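Local atomic coordinates of SAM-dependent methyltransferase (Thiobacillus denitrificans, PDB entry 5EPE), a protein that binds S-adenosyl-L-homocysteine and probably transfers a methyl group from S-adenosylmethionine. Residues F170-S173 against F174-G178. Sequence-based numbering, arbitrary orientation.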
ATOM      1  N   PHE A 170       4.371 -20.913 -16.020  1.00 15.62           N
ATOM      2  CA  PHE A 170       4.698 -21.338 -17.387  1.00 16.29           C
ATOM      3  C   PHE A 170       5.484 -22.651 -17.375  1.00 15.91           C
ATOM      4  O   PHE A 170       5.151 -23.600 -18.091  1.00 16.58           O
ATOM      5  CB  PHE A 170       5.464 -20.236 -18.163  1.00 16.33           C
ATOM      6  CG  PHE A 170       5.532 -20.516 -19.655  1.00 17.17           C
ATOM      7  CD1 PHE A 170       4.388 -20.843 -20.361  1.00 17.83           C
ATOM      8  CD2 PHE A 170       6.741 -20.467 -20.335  1.00 17.86           C
ATOM      9  CE1 PHE A 170       4.407 -21.109 -21.712  1.00 18.69           C
ATOM     10  CE2 PHE A 170       6.761 -20.704 -21.697  1.00 18.26           C
ATOM     11  CZ  PHE A 170       5.610 -21.055 -22.381  1.00 18.47           C
ATOM     12  N   LEU A 171       6.509 -22.721 -16.538  1.00 15.67           N
ATOM     13  CA  LEU A 171       7.206 -23.987 -16.316  1.00 16.08           C
ATOM     14  C   LEU A 171       6.283 -25.099 -15.863  1.00 16.82           C
ATOM     15  O   LEU A 171       6.363 -26.224 -16.384  1.00 17.81           O
ATOM     16  CB  LEU A 171       8.368 -23.809 -15.344  1.00 16.57           C
ATOM     17  CG  LEU A 171       9.520 -22.945 -15.858  1.00 17.11           C
ATOM     18  CD1 LEU A 171      10.403 -22.561 -14.688  1.00 17.57           C
ATOM     19  CD2 LEU A 171      10.272 -23.730 -16.914  1.00 17.96           C
ATOM     20  N   ALA A 172       5.398 -24.790 -14.917  1.00 16.77           N
ATOM     21  CA  ALA A 172       4.349 -25.736 -14.505  1.00 17.15           C
ATOM     22  C   ALA A 172       3.502 -26.200 -15.669  1.00 17.56           C
ATOM     23  O   ALA A 172       3.088 -27.368 -15.685  1.00 17.63           O
ATOM     24  CB  ALA A 172       3.470 -25.161 -13.417  1.00 17.61           C
ATOM     25  N   SER A 173       3.192 -25.312 -16.624  1.00 16.99           N
ATOM     26  CA  SER A 173       2.352 -25.727 -17.734  1.00 18.13           C
ATOM     27  C   SER A 173       3.007 -26.846 -18.580  1.00 18.29           C
ATOM     28  O   SER A 173       2.288 -27.776 -19.034  1.00 19.49           O
ATOM     29  CB  SER A 173       1.960 -24.558 -18.650  1.00 18.72           C
ATOM     30  OG  SER A 173       3.032 -24.014 -19.389  1.00 18.22           O
ATOM     31  N   PHE A 174       4.328 -26.811 -18.788  1.00 18.06           N
ATOM     32  CA  PHE A 174       5.022 -27.930 -19.462  1.00 18.87           C
ATOM     33  C   PHE A 174       4.946 -29.234 -18.660  1.00 19.75           C
ATOM     34  O   PHE A 174       4.683 -30.311 -19.240  1.00 20.72           O
ATOM     35  CB  PHE A 174       6.478 -27.586 -19.719  1.00 18.85           C
ATOM     36  CG  PHE A 174       6.688 -26.441 -20.673  1.00 18.97           C
ATOM     37  CD1 PHE A 174       6.272 -26.540 -21.977  1.00 19.79           C
ATOM     38  CD2 PHE A 174       7.338 -25.290 -20.268  1.00 19.05           C
ATOM     39  CE1 PHE A 174       6.519 -25.511 -22.882  1.00 20.14           C
ATOM     40  CE2 PHE A 174       7.627 -24.267 -21.182  1.00 19.36           C
ATOM     41  CZ  PHE A 174       7.199 -24.377 -22.478  1.00 20.07           C
ATOM     42  N   ARG A 175       5.174 -29.136 -17.351  1.00 20.25           N
ATOM     43  CA  ARG A 175       5.030 -30.303 -16.454  1.00 22.22           C
ATOM     44  C   ARG A 175       3.634 -30.906 -16.576  1.00 23.04           C
ATOM     45  O   ARG A 175       3.472 -32.108 -16.759  1.00 22.98           O
ATOM     46  CB  ARG A 175       5.357 -29.931 -15.021  1.00 23.53           C
ATOM     47  CG  ARG A 175       5.049 -31.063 -14.027  1.00 25.76           C
ATOM     48  CD  ARG A 175       5.404 -30.674 -12.594  1.00 26.98           C
ATOM     49  NE  ARG A 175       4.759 -29.442 -12.077  1.00 27.40           N
ATOM     50  CZ  ARG A 175       3.493 -29.343 -11.659  1.00 28.24           C
ATOM     51  NH1 ARG A 175       2.687 -30.381 -11.747  1.00 30.26           N
ATOM     52  NH2 ARG A 175       3.020 -28.205 -11.165  1.00 28.46           N
ATOM     53  N   LYS A 176       2.629 -30.047 -16.548  1.00 23.18           N
ATOM     54  CA  LYS A 176       1.202 -30.487 -16.651  1.00 24.25           C
ATOM     55  C   LYS A 176       0.875 -31.086 -18.018  1.00 25.28           C
ATOM     56  O   LYS A 176      -0.023 -31.931 -18.138  1.00 26.82           O
ATOM     57  CB  LYS A 176       0.284 -29.308 -16.306  1.00 23.51           C
ATOM     58  CG  LYS A 176       0.321 -28.854 -14.842  1.00 23.08           C
ATOM     59  CD  LYS A 176      -0.321 -27.469 -14.662  1.00 23.12           C
ATOM     60  CE  LYS A 176      -0.082 -26.863 -13.274  1.00 23.56           C
ATOM     61  NZ  LYS A 176      -0.544 -25.422 -13.095  1.00 23.25           N
ATOM     62  N   LEU A 177       1.596 -30.703 -19.062  1.00 25.67           N
ATOM     63  CA  LEU A 177       1.509 -31.378 -20.335  1.00 27.01           C
ATOM     64  C   LEU A 177       2.102 -32.779 -20.379  1.00 26.89           C
ATOM     65  O   LEU A 177       1.810 -33.510 -21.296  1.00 28.60           O
ATOM     66  CB  LEU A 177       2.119 -30.562 -21.489  1.00 28.52           C
ATOM     67  CG  LEU A 177       1.296 -29.319 -21.833  1.00 31.30           C
ATOM     68  CD1 LEU A 177       2.064 -28.479 -22.853  1.00 30.78           C
ATOM     69  CD2 LEU A 177      -0.114 -29.695 -22.350  1.00 33.18           C
ATOM     70  N   GLY A 178       2.915 -33.153 -19.424  1.00 24.91           N
ATOM     71  CA  GLY A 178       3.543 -34.455 -19.459  1.00 24.95           C
ATOM     72  C   GLY A 178       5.023 -34.438 -19.708  1.00 24.15           C
ATOM     73  O   GLY A 178       5.580 -35.497 -19.945  1.00 24.66           O
TER
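Phe170 and Phe174, one turn apart on helix 167-177, form an edge-to-face aromatic pair on the side of the helix that packs against the sheet. The Phe174 edge comes over one face of Phe170 near its rim, CE2 lying 3.7 Å from CE2 of Phe170, with the planes at 59°. The first torsions bring the rings together: CG of Phe170 stands anti to its backbone N (chi1 -167°), whereas CG of Phe174 stands anti to its carbonyl carbon. Phe243 of strand 238-247 meets both rings, and Val119 and Ile123 of helix 119-127 touch Phe174. An alanine in place of Phe174 would probably open a gap between helix 167-177 and the strands and take away the edge laid on the face of Phe170.

The Phe170 carbonyl O accepts a 2.5 Å bond from Ser173 OG, in the carbonyl plane on a lone pair, besides weak bonds from the backbone N of Ser173 and Phe174. Farther round the helix, the Lys176 chain runs extended past Ala172, its CG 3.3 Å from Ala172 O. Its NZ bonds Ser162 O of a second subunit, while Arg175 makes salt bridges through NE to Glu228 of a third and through NH2 to Asp163 of the second. Gly178, at positive phi and with two bonds back into the last turn, its N 2.9 Å from Arg175 O, ends the helix in a Schellman motif, on the mixed seven-stranded sheet (order 3-2-1-4-5-7-6) characteristic of Rossmann-like methyltransferases.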